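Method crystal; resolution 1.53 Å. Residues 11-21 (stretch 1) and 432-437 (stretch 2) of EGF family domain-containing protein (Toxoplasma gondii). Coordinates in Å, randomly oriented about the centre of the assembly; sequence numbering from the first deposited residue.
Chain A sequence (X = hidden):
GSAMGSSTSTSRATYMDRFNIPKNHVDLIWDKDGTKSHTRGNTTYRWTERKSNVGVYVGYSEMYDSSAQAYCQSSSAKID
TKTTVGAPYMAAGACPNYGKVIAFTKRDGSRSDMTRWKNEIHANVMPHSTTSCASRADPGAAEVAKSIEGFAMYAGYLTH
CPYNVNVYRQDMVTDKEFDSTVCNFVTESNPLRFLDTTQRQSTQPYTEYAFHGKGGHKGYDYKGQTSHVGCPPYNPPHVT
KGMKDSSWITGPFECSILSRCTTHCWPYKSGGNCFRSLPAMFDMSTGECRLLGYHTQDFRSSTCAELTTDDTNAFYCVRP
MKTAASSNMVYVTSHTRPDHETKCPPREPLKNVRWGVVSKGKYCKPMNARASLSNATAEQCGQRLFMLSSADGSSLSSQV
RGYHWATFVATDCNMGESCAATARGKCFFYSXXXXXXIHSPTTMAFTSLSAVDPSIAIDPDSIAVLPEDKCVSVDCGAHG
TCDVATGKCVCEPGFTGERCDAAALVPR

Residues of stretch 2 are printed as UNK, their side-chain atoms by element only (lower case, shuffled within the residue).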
# COMPACT_ATOMS: atom_id res chain seq x y z
N SER A 11 -27.16 -13.02 -12.28
CA SER A 11 -25.97 -13.55 -11.65
C SER A 11 -24.71 -13.16 -12.41
O SER A 11 -23.68 -12.89 -11.80
CB SER A 11 -26.06 -15.07 -11.54
OG SER A 11 -27.04 -15.43 -10.59
N ARG A 12 -24.81 -13.13 -13.73
CA ARG A 12 -23.69 -12.74 -14.57
C ARG A 12 -23.32 -11.28 -14.31
O ARG A 12 -22.14 -10.95 -14.17
CB ARG A 12 -24.04 -12.94 -16.05
CG ARG A 12 -22.98 -12.43 -17.03
CD ARG A 12 -23.25 -12.87 -18.45
NE ARG A 12 -23.46 -14.32 -18.50
CZ ARG A 12 -24.63 -14.93 -18.67
NH1 ARG A 12 -25.75 -14.23 -18.86
NH2 ARG A 12 -24.68 -16.25 -18.67
N ALA A 13 -24.32 -10.41 -14.25
CA ALA A 13 -24.08 -9.00 -13.99
C ALA A 13 -23.44 -8.80 -12.61
O ALA A 13 -22.51 -8.01 -12.45
CB ALA A 13 -25.37 -8.20 -14.09
N THR A 14 -23.92 -9.54 -11.62
CA THR A 14 -23.38 -9.44 -10.26
C THR A 14 -21.91 -9.85 -10.25
O THR A 14 -21.08 -9.19 -9.61
CB THR A 14 -24.17 -10.32 -9.28
OG1 THR A 14 -25.48 -9.76 -9.12
CG2 THR A 14 -23.50 -10.39 -7.92
N TYR A 15 -21.57 -10.93 -10.95
CA TYR A 15 -20.19 -11.38 -11.03
C TYR A 15 -19.32 -10.37 -11.78
O TYR A 15 -18.24 -10.01 -11.31
CB TYR A 15 -20.11 -12.76 -11.71
CG TYR A 15 -18.68 -13.17 -12.04
CD1 TYR A 15 -17.83 -13.64 -11.05
CD2 TYR A 15 -18.19 -13.08 -13.33
CE1 TYR A 15 -16.51 -14.00 -11.34
CE2 TYR A 15 -16.88 -13.44 -13.63
CZ TYR A 15 -16.05 -13.90 -12.64
OH TYR A 15 -14.76 -14.25 -12.96
N MET A 16 -19.79 -9.90 -12.93
CA MET A 16 -18.98 -9.03 -13.78
C MET A 16 -18.75 -7.66 -13.18
O MET A 16 -17.84 -6.94 -13.61
CB MET A 16 -19.62 -8.89 -15.17
CG MET A 16 -19.51 -10.16 -16.01
SD MET A 16 -17.83 -10.67 -16.38
CE MET A 16 -17.26 -9.30 -17.40
N ASP A 17 -19.54 -7.30 -12.17
CA ASP A 17 -19.36 -6.06 -11.42
C ASP A 17 -17.94 -5.93 -10.88
O ASP A 17 -17.42 -4.82 -10.74
CB ASP A 17 -20.40 -6.00 -10.29
CG ASP A 17 -20.32 -4.73 -9.45
OD1 ASP A 17 -20.17 -3.62 -10.01
OD2 ASP A 17 -20.46 -4.86 -8.22
N ARG A 18 -17.28 -7.06 -10.61
CA ARG A 18 -15.94 -7.02 -10.03
C ARG A 18 -14.90 -6.46 -11.01
O ARG A 18 -13.78 -6.15 -10.62
CB ARG A 18 -15.51 -8.42 -9.53
CG ARG A 18 -15.15 -9.42 -10.62
CD ARG A 18 -15.05 -10.85 -10.07
NE ARG A 18 -16.24 -11.18 -9.31
CZ ARG A 18 -16.31 -12.11 -8.36
NH1 ARG A 18 -15.25 -12.85 -8.06
NH2 ARG A 18 -17.45 -12.31 -7.72
N PHE A 19 -15.28 -6.33 -12.28
CA PHE A 19 -14.37 -5.82 -13.31
C PHE A 19 -14.68 -4.37 -13.66
O PHE A 19 -14.02 -3.80 -14.54
CB PHE A 19 -14.42 -6.71 -14.56
CG PHE A 19 -14.03 -8.14 -14.28
CD1 PHE A 19 -12.73 -8.46 -13.94
CD2 PHE A 19 -14.98 -9.14 -14.33
CE1 PHE A 19 -12.37 -9.78 -13.66
CE2 PHE A 19 -14.62 -10.46 -14.06
CZ PHE A 19 -13.32 -10.77 -13.73
N ASN A 20 -15.64 -3.75 -12.97
CA ASN A 20 -15.99 -2.35 -13.25
C ASN A 20 -15.09 -1.41 -12.45
O ASN A 20 -15.49 -0.83 -11.43
CB ASN A 20 -17.46 -2.07 -12.94
CG ASN A 20 -17.91 -0.74 -13.49
OD1 ASN A 20 -17.09 0.09 -13.87
ND2 ASN A 20 -19.22 -0.53 -13.55
N ILE A 21 -13.88 -1.24 -12.95
CA ILE A 21 -12.82 -0.57 -12.20
C ILE A 21 -13.12 0.90 -11.93
O ILE A 21 -12.97 1.35 -10.80
CB ILE A 21 -11.47 -0.76 -12.94
CG1 ILE A 21 -11.03 -2.22 -12.77
CG2 ILE A 21 -10.39 0.18 -12.39
CD1 ILE A 21 -9.83 -2.61 -13.60
N UNK A 432 -14.34 0.47 -22.32
CA UNK A 432 -15.74 0.08 -22.12
C UNK A 432 -15.85 -0.92 -20.98
O UNK A 432 -15.03 -1.83 -20.89
c UNK A 432 -16.33 -0.57 -23.39
c UNK A 432 -17.80 -0.95 -23.18
o UNK A 432 -16.21 0.33 -24.50
N UNK A 433 -16.85 -0.76 -20.12
CA UNK A 433 -17.08 -1.69 -19.01
C UNK A 433 -17.59 -3.02 -19.57
O UNK A 433 -18.60 -3.05 -20.27
c UNK A 433 -18.09 -1.11 -18.01
c UNK A 433 -18.48 -2.14 -16.95
c UNK A 433 -17.51 0.12 -17.35
N UNK A 434 -16.91 -4.13 -19.24
CA UNK A 434 -17.33 -5.42 -19.81
C UNK A 434 -18.54 -6.05 -19.11
O UNK A 434 -18.75 -5.83 -17.91
c UNK A 434 -15.68 -4.26 -18.43
c UNK A 434 -16.09 -6.30 -19.61
c UNK A 434 -15.45 -5.76 -18.38
N UNK A 435 -19.30 -6.85 -19.85
CA UNK A 435 -20.52 -7.47 -19.33
C UNK A 435 -20.48 -8.99 -19.47
O UNK A 435 -21.32 -9.68 -18.89
c UNK A 435 -21.90 -5.44 -20.02
o UNK A 435 -23.50 -5.74 -21.77
c UNK A 435 -21.75 -6.94 -20.07
c UNK A 435 -22.91 -4.92 -21.03
o UNK A 435 -23.11 -3.69 -21.09
N UNK A 436 -19.55 -9.49 -20.26
CA UNK A 436 -19.44 -10.92 -20.50
C UNK A 436 -18.08 -11.26 -21.09
O UNK A 436 -17.29 -10.38 -21.40
s UNK A 436 -20.67 -10.53 -23.03
c UNK A 436 -20.55 -11.42 -21.43
N UNK A 437 -17.82 -12.56 -21.21
CA UNK A 437 -16.58 -13.06 -21.78
C UNK A 437 -16.86 -14.08 -22.87
O UNK A 437 -17.85 -14.83 -22.80
c UNK A 437 -14.71 -13.49 -18.40
c UNK A 437 -14.17 -11.78 -20.14
c UNK A 437 -15.23 -12.72 -19.60
c UNK A 437 -15.70 -13.68 -20.68
O HOH W 1 -17.91 -4.93 -15.39

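Position 432 carries three side-chain atoms: one carbon bonded to the backbone CA, which in turn bears one oxygen and one carbon, all out of reach of stretch 1. A beta-branched side chain with a hydroxyl is threonine. The partly exposed site of Thr432 can accept a small side chain with both a methyl and a hydroxyl, but this contact does not explain the choice.

Position 433 again branches at the first carbon, but both branches are carbon, three atoms in all, and one branch lies against OD1 of Asn20. That pattern is valine. Val433 directs its CA-to-CB bond toward stretch 1, and its CG2 lies 3.5 Å from OD1 of Asn20. The short, branched apolar side chain makes a van der Waals contact without needing a polar partner; the Asn20 side chain instead serves as an N-cap for the helix that follows.

At position 434 three carbons close a ring onto the backbone N and touch the side chains of Met16 and Phe19. The closed ring is the signature of proline. The compact apolar ring of Pro434 suits a buried site where it packs against both: its CB is 3.9 Å from CE of Met16, and its CG is 4.1 Å from CB of Phe19. Water 1 donates hydrogen bonds both to Pro434 O, at 2.8 Å, and to Met16 O, at 2.7 Å.

Position 435 has a chain of three carbons, the third carrying two oxygens. Its backbone does the touching, with O lying 3.4 Å from CG of Met16 and 3.7 Å from CG of Arg12. The side chain is glutamate. The CA-to-CB bond of Glu435 points away from stretch 1. The residue is exposed, which suits a charged side chain, and OE1 is hydrogen-bonded elsewhere in the structure.

Position 436 shows one carbon followed by sulfur; its CB is 4.3 Å from CD of Arg12, and its backbone N is 3.7 Å from CE of Met16. This is cysteine. The short side chain of Cys436 fits a buried site, and its sulfur can form the covalent link made elsewhere in the structure.

Position 437 has four carbons, forked at the second; their end comes nearer to stretch 1 than the sideways CA-to-CB bond suggests, without close contact. This is leucine, and the apolar bulk of Leu437 suits a buried strand position.

The contact buries 380 Å² and contains no direct hydrogen bond between the stretches. Met16, with all three chi angles in m, provides the largest covered area on stretch 1, reaching along the backbone from Pro434 to Cys436. Packing supplies the direct contacts, while water 1 joins two carbonyl acceptors that could not hydrogen-bond to each other.

Stretch 2 432-437: TVPECL
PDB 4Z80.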